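Local coordinates for endosialidase (Enterobacteria phage phi92, PDB 4HIZ), which cleaves polysialic acid chains as a phage endosialidase, probably at both alpha-2,8 and alpha-2,9 linkages, presumably letting the virus through its host's capsule, at residues G190-S195 / T224-N229; M230-V235 / D239-T244. All coordinates share one frame; numbering follows the deposited sequence.

Overall arrangement
Both contacts reach one antiparallel sheet of a small all-beta lobe that stands well out from the centre of the chain. Running from the N terminus, the chain lays down strand 192-194, passes through strands 200-204 and 215-219, and returns as loop 224-229, whose packing on the first strand closes contact 1 around 28 intervening residues. Contact 2 follows at once, because M230 succeeds N229; here strand 230-237 turns tightly back on strand 240-244. The two closures neither nest nor cross. Strand 240-244 pairs with 200-204, which pairs with 192-194, so strand 200-204 ties the hairpin to the strand on which the sugar-binding loop rests. Packing of G225 O against M230 CE links the two contacts directly.

Contact 1: G190-S195 / T224-N229; sequences GGITIS and TGVSGN. With SLB (N-acetyl-beta-neuraminic acid), chain D; SIA (N-acetyl-alpha-neuraminic acid), chain B.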
loop_
_atom_site.group_PDB
_atom_site.type_symbol
_atom_site.label_atom_id
_atom_site.label_comp_id
_atom_site.label_asym_id
_atom_site.label_seq_id
_atom_site.Cartn_x
_atom_site.Cartn_y
_atom_site.Cartn_z
ATOM N N GLY A 190 -8.250 -43.383 -8.229
ATOM C CA GLY A 190 -7.761 -44.639 -7.665
ATOM C C GLY A 190 -6.382 -44.505 -7.056
ATOM O O GLY A 190 -5.891 -43.397 -6.757
ATOM N N GLY A 191 -5.744 -45.646 -6.847
ATOM C CA GLY A 191 -4.389 -45.661 -6.335
ATOM C C GLY A 191 -4.174 -45.698 -4.836
ATOM O O GLY A 191 -3.010 -45.708 -4.391
ATOM N N ILE A 192 -5.249 -45.698 -4.049
ATOM C CA ILE A 192 -5.088 -45.772 -2.590
ATOM C C ILE A 192 -5.570 -47.114 -2.070
ATOM O O ILE A 192 -6.753 -47.461 -2.253
ATOM C CB ILE A 192 -5.842 -44.662 -1.867
ATOM C CG1 ILE A 192 -5.357 -43.284 -2.377
ATOM C CG2 ILE A 192 -5.640 -44.802 -0.348
ATOM C CD1 ILE A 192 -6.110 -42.068 -1.733
ATOM N N THR A 193 -4.673 -47.870 -1.427
ATOM C CA THR A 193 -5.050 -49.196 -0.909
ATOM C C THR A 193 -4.618 -49.343 0.545
ATOM O O THR A 193 -3.531 -48.865 0.943
ATOM C CB THR A 193 -4.422 -50.332 -1.719
ATOM O OG1 THR A 193 -3.022 -50.107 -1.855
ATOM C CG2 THR A 193 -5.061 -50.431 -3.104
ATOM N N ILE A 194 -5.470 -50.001 1.330
ATOM C CA ILE A 194 -5.167 -50.327 2.726
ATOM C C ILE A 194 -5.637 -51.739 3.017
ATOM O O ILE A 194 -6.789 -52.058 2.724
ATOM C CB ILE A 194 -5.921 -49.391 3.685
ATOM C CG1 ILE A 194 -5.739 -47.928 3.238
ATOM C CG2 ILE A 194 -5.375 -49.558 5.126
ATOM C CD1 ILE A 194 -6.688 -46.948 3.888
ATOM N N SER A 195 -4.785 -52.565 3.624
ATOM C CA SER A 195 -5.244 -53.892 4.055
ATOM C C SER A 195 -5.947 -53.803 5.384
ATOM O O SER A 195 -5.546 -53.018 6.240
ATOM C CB SER A 195 -4.066 -54.862 4.183
ATOM O OG SER A 195 -3.502 -55.010 2.909
ATOM N N THR A 224 -11.176 -44.582 3.948
ATOM C CA THR A 224 -11.306 -44.225 5.355
ATOM C C THR A 224 -9.958 -44.047 6.009
ATOM O O THR A 224 -9.082 -44.914 5.867
ATOM C CB THR A 224 -12.064 -45.300 6.114
ATOM O OG1 THR A 224 -13.377 -45.371 5.580
ATOM C CG2 THR A 224 -12.178 -44.925 7.581
ATOM N N GLY A 225 -9.771 -42.889 6.661
ATOM C CA GLY A 225 -8.522 -42.636 7.362
ATOM C C GLY A 225 -7.496 -41.854 6.560
ATOM O O GLY A 225 -6.526 -41.352 7.125
ATOM N N VAL A 226 -7.687 -41.778 5.250
ATOM C CA VAL A 226 -6.781 -41.025 4.386
ATOM C C VAL A 226 -7.495 -39.715 4.065
ATOM O O VAL A 226 -8.312 -39.639 3.147
ATOM C CB VAL A 226 -6.402 -41.783 3.103
ATOM C CG1 VAL A 226 -5.410 -40.945 2.245
ATOM C CG2 VAL A 226 -5.775 -43.130 3.474
ATOM N N SER A 227 -7.184 -38.685 4.838
ATOM C CA SER A 227 -8.059 -37.506 4.863
ATOM C C SER A 227 -7.326 -36.363 5.543
ATOM O O SER A 227 -6.678 -36.578 6.574
ATOM C CB SER A 227 -9.344 -37.843 5.656
ATOM O OG SER A 227 -10.099 -36.670 5.925
ATOM N N GLY A 228 -7.431 -35.156 4.979
ATOM C CA GLY A 228 -6.865 -34.022 5.662
ATOM C C GLY A 228 -5.356 -33.993 5.604
ATOM O O GLY A 228 -4.733 -34.590 4.722
ATOM N N ASN A 229 -4.763 -33.298 6.564
ATOM C CA ASN A 229 -3.320 -33.136 6.627
ATOM C C ASN A 229 -2.667 -34.409 7.131
ATOM O O ASN A 229 -3.053 -34.935 8.189
ATOM C CB ASN A 229 -2.983 -31.996 7.590
ATOM C CG ASN A 229 -3.200 -30.637 6.986
ATOM O OD1 ASN A 229 -3.492 -30.503 5.807
ATOM N ND2 ASN A 229 -3.050 -29.609 7.804
HETATM C C1 SLB D . -11.845 -40.681 8.286
HETATM C C2 SLB D . -13.186 -40.102 8.693
HETATM C C3 SLB D . -14.350 -41.063 8.488
HETATM C C4 SLB D . -15.630 -40.454 8.834
HETATM C C5 SLB D . -15.918 -39.179 8.097
HETATM C C6 SLB D . -14.739 -38.230 7.958
HETATM C C7 SLB D . -14.856 -37.461 6.680
HETATM C C8 SLB D . -13.660 -36.579 6.665
HETATM C C9 SLB D . -13.765 -35.586 5.523
HETATM C C10 SLB D . -18.094 -38.004 7.877
HETATM C C11 SLB D . -19.291 -37.242 8.470
HETATM N N5 SLB D . -17.016 -38.468 8.723
HETATM O O1A SLB D . -11.594 -40.829 7.060
HETATM O O1B SLB D . -11.022 -40.982 9.201
HETATM O O2 SLB D . -12.951 -39.830 10.066
HETATM O O4 SLB D . -16.722 -41.404 8.645
HETATM O O6 SLB D . -13.394 -38.774 7.983
HETATM O O7 SLB D . -14.782 -38.347 5.562
HETATM O O8 SLB D . -13.577 -35.914 7.915
HETATM O O9 SLB D . -12.571 -34.842 5.534
HETATM O O10 SLB D . -18.050 -38.224 6.670
HETATM C C1 SIA B . -11.860 -35.285 3.289
HETATM C C2 SIA B . -12.126 -34.217 4.349
HETATM C C3 SIA B . -10.873 -33.363 4.634
HETATM C C4 SIA B . -10.583 -32.353 3.528
HETATM C C5 SIA B . -11.842 -31.561 3.147
HETATM C C6 SIA B . -13.015 -32.505 2.860
HETATM C C7 SIA B . -14.321 -31.730 2.671
HETATM C C8 SIA B . -15.512 -32.613 2.265
HETATM C C9 SIA B . -15.133 -33.757 1.341
HETATM C C10 SIA B . -11.553 -29.407 1.972
HETATM C C11 SIA B . -11.149 -28.753 0.679
HETATM N N5 SIA B . -11.508 -30.746 1.976
HETATM O O1A SIA B . -10.837 -35.981 3.438
HETATM O O1B SIA B . -12.631 -35.464 2.314
HETATM O O4 SIA B . -9.556 -31.436 3.973
HETATM O O6 SIA B . -13.239 -33.409 3.947
HETATM O O7 SIA B . -14.632 -31.149 3.946
HETATM O O8 SIA B . -16.079 -33.169 3.450
HETATM O O9 SIA B . -15.183 -35.026 2.029
HETATM O O10 SIA B . -11.910 -28.756 2.956
#
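With CG1 anti to the backbone N (chi1 -179°), V226 turns CG2 beside that nitrogen and presents it to two isoleucines of strand 192-194. I194 has CG1 beside its own backbone N and an extended chain (chi2 166°), which carries CD1 out to V226 CG2 at 3.9 Å. I194 CD1 also lies 3.7 Å from T224 O. The side chains of I194 and V226 slide past each other in opposite directions, whereas I192 and V226 meet tip to tip, CG2 to CG2, at 4.2 Å. No hydrogen bond joins the two segments; A201 of strand 200-204 touches both V226 and I194, and I192 also packs on A223.

The other side of the loop illustrates how a hydrophobic anchor can carry a polar binding surface. G225, at a positive phi, aims its N-H at carboxylate oxygen O1A of the SLB sugar, 2.8 Å away and nearly straight at 165°. Two residues on, S227 OG donates to O1A of SIA over 2.7 Å. The same S227 OG lies 3.1 Å from SLB O9, which sits 1.4 Å from SIA C2, the length of a glycosidic bond in a 2,9 linkage. S219 OG and N220 N are also hydrogen-bonded to SIA.

This loop thus reads two successive sialic acids through their carboxylates, using neutral donors, one a backbone N-H and one a hydroxyl. Such a grip, borne on a lobe inserted in the catalytic propeller, is consistent with holding an anionic polymer through its repeating carboxylates, with the 2,9 bridge lying against the serine.

Contact 2: M230-V235 / D239-T244; sequences MTVASV and DTFTVT
A233 and S234 both face T242, making a classic beta bulge in the hairpin formed by strands 230-237 and 240-244. This is the tight part of the contact. T242 O accepts from A233 N at 2.8 Å, and T242 N donates to S234 O. A hydrogen bond between hydroxyls on one face of the sheet reinforces the pair: S234 OG lies 2.6 Å from T242 OG1, each oxygen set between the backbone N and the carbonyl carbon of its own residue (chi1 75° and 68°). On the face that carries F241 and V235, the V232 and F241 side chains cross at about a right angle, with V232 CG2 4.0 Å from F241 CD2, while H208 meets the F241 ring edge-to-face.

Beyond the bulge the strands splay apart and the contact loosens. M230 bends at its thioether to bring CE against V243 CG2 at 3.7 Å, and F218 packs on both residues. Toward solvent, the exposed A233 CB touches T244 OG1. Where the strands have parted, a water takes the place of a direct backbone bond: it donates to T231 O at 2.7 Å and accepts from T244 N at 2.8 Å.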
loop_
_atom_site.group_PDB
_atom_site.type_symbol
_atom_site.label_atom_id
_atom_site.label_comp_id
_atom_site.label_asym_id
_atom_site.label_seq_id
_atom_site.Cartn_x
_atom_site.Cartn_y
_atom_site.Cartn_z
ATOM N N MET A 230 -1.687 -34.904 6.388
ATOM C CA MET A 230 -0.951 -36.118 6.787
ATOM C C MET A 230 0.521 -35.926 6.472
ATOM O O MET A 230 0.906 -34.898 5.897
ATOM C CB MET A 230 -1.506 -37.352 6.048
ATOM C CG MET A 230 -3.036 -37.542 6.308
ATOM S SD MET A 230 -3.637 -39.104 5.653
ATOM C CE MET A 230 -3.204 -40.274 6.968
ATOM N N THR A 231 1.348 -36.905 6.850
ATOM C CA THR A 231 2.800 -36.838 6.653
ATOM C C THR A 231 3.233 -38.095 5.915
ATOM O O THR A 231 2.664 -39.161 6.129
ATOM C CB THR A 231 3.517 -36.752 8.030
ATOM O OG1 THR A 231 3.136 -35.507 8.669
ATOM C CG2 THR A 231 4.981 -36.743 7.850
ATOM N N VAL A 232 4.224 -37.981 5.039
ATOM C CA VAL A 232 4.728 -39.146 4.333
ATOM C C VAL A 232 5.490 -40.042 5.305
ATOM O O VAL A 232 6.456 -39.620 5.946
ATOM C CB VAL A 232 5.627 -38.732 3.156
ATOM C CG1 VAL A 232 6.342 -39.965 2.540
ATOM C CG2 VAL A 232 4.797 -37.915 2.114
ATOM N N ALA A 233 5.062 -41.299 5.387
ATOM C CA ALA A 233 5.671 -42.297 6.291
ATOM C C ALA A 233 6.794 -43.105 5.643
ATOM O O ALA A 233 7.805 -43.455 6.298
ATOM C CB ALA A 233 4.599 -43.230 6.807
ATOM N N SER A 234 6.647 -43.411 4.362
ATOM C CA SER A 234 7.728 -44.120 3.650
ATOM C C SER A 234 7.572 -43.833 2.181
ATOM O O SER A 234 6.483 -43.409 1.738
ATOM C CB SER A 234 7.660 -45.649 3.871
ATOM O OG SER A 234 6.605 -46.228 3.123
ATOM N N VAL A 235 8.661 -44.033 1.436
ATOM C CA VAL A 235 8.632 -43.944 -0.011
ATOM C C VAL A 235 9.012 -45.304 -0.575
ATOM O O VAL A 235 10.062 -45.864 -0.251
ATOM C CB VAL A 235 9.581 -42.850 -0.540
ATOM C CG1 VAL A 235 9.556 -42.815 -2.068
ATOM C CG2 VAL A 235 9.141 -41.495 0.030
ATOM N N ASP A 239 6.768 -43.694 -7.885
ATOM C CA ASP A 239 5.340 -43.429 -8.046
ATOM C C ASP A 239 4.487 -43.824 -6.854
ATOM O O ASP A 239 3.251 -43.789 -6.955
ATOM C CB ASP A 239 4.763 -44.149 -9.279
ATOM C CG ASP A 239 5.469 -43.787 -10.564
ATOM O OD1 ASP A 239 5.835 -42.618 -10.758
ATOM O OD2 ASP A 239 5.660 -44.698 -11.392
ATOM N N THR A 240 5.104 -44.189 -5.742
ATOM C CA THR A 240 4.358 -44.775 -4.628
ATOM C C THR A 240 4.939 -44.368 -3.277
ATOM O O THR A 240 6.173 -44.426 -3.060
ATOM C CB THR A 240 4.465 -46.323 -4.697
ATOM O OG1 THR A 240 4.318 -46.749 -6.056
ATOM C CG2 THR A 240 3.397 -46.974 -3.828
ATOM N N PHE A 241 4.066 -43.996 -2.349
ATOM C CA PHE A 241 4.512 -43.717 -0.990
ATOM C C PHE A 241 3.480 -44.213 -0.010
ATOM O O PHE A 241 2.426 -44.692 -0.414
ATOM C CB PHE A 241 4.811 -42.208 -0.779
ATOM C CG PHE A 241 3.599 -41.297 -0.921
ATOM C CD1 PHE A 241 3.173 -40.882 -2.181
ATOM C CD2 PHE A 241 2.900 -40.857 0.207
ATOM C CE1 PHE A 241 2.061 -40.030 -2.331
ATOM C CE2 PHE A 241 1.776 -39.993 0.078
ATOM C CZ PHE A 241 1.351 -39.590 -1.184
ATOM N N THR A 242 3.759 -44.088 1.279
ATOM C CA THR A 242 2.737 -44.456 2.260
ATOM C C THR A 242 2.508 -43.334 3.271
ATOM O O THR A 242 3.352 -42.442 3.458
ATOM C CB THR A 242 3.119 -45.722 3.069
ATOM O OG1 THR A 242 4.246 -45.425 3.918
ATOM C CG2 THR A 242 3.403 -46.941 2.121
ATOM N N VAL A 243 1.372 -43.431 3.946
ATOM C CA VAL A 243 1.041 -42.576 5.084
ATOM C C VAL A 243 0.538 -43.502 6.196
ATOM O O VAL A 243 0.047 -44.627 5.927
ATOM C CB VAL A 243 -0.016 -41.471 4.729
ATOM C CG1 VAL A 243 0.540 -40.542 3.645
ATOM C CG2 VAL A 243 -1.366 -42.071 4.267
ATOM N N THR A 244 0.663 -43.051 7.432
ATOM C CA THR A 244 0.188 -43.836 8.563
ATOM C C THR A 244 -1.166 -43.357 9.088
ATOM O O THR A 244 -1.343 -42.172 9.352
ATOM C CB THR A 244 1.201 -43.769 9.702
ATOM O OG1 THR A 244 2.460 -44.243 9.226
ATOM C CG2 THR A 244 0.772 -44.653 10.881
HETATM O O HOH W 1 2.049 -40.698 8.218
#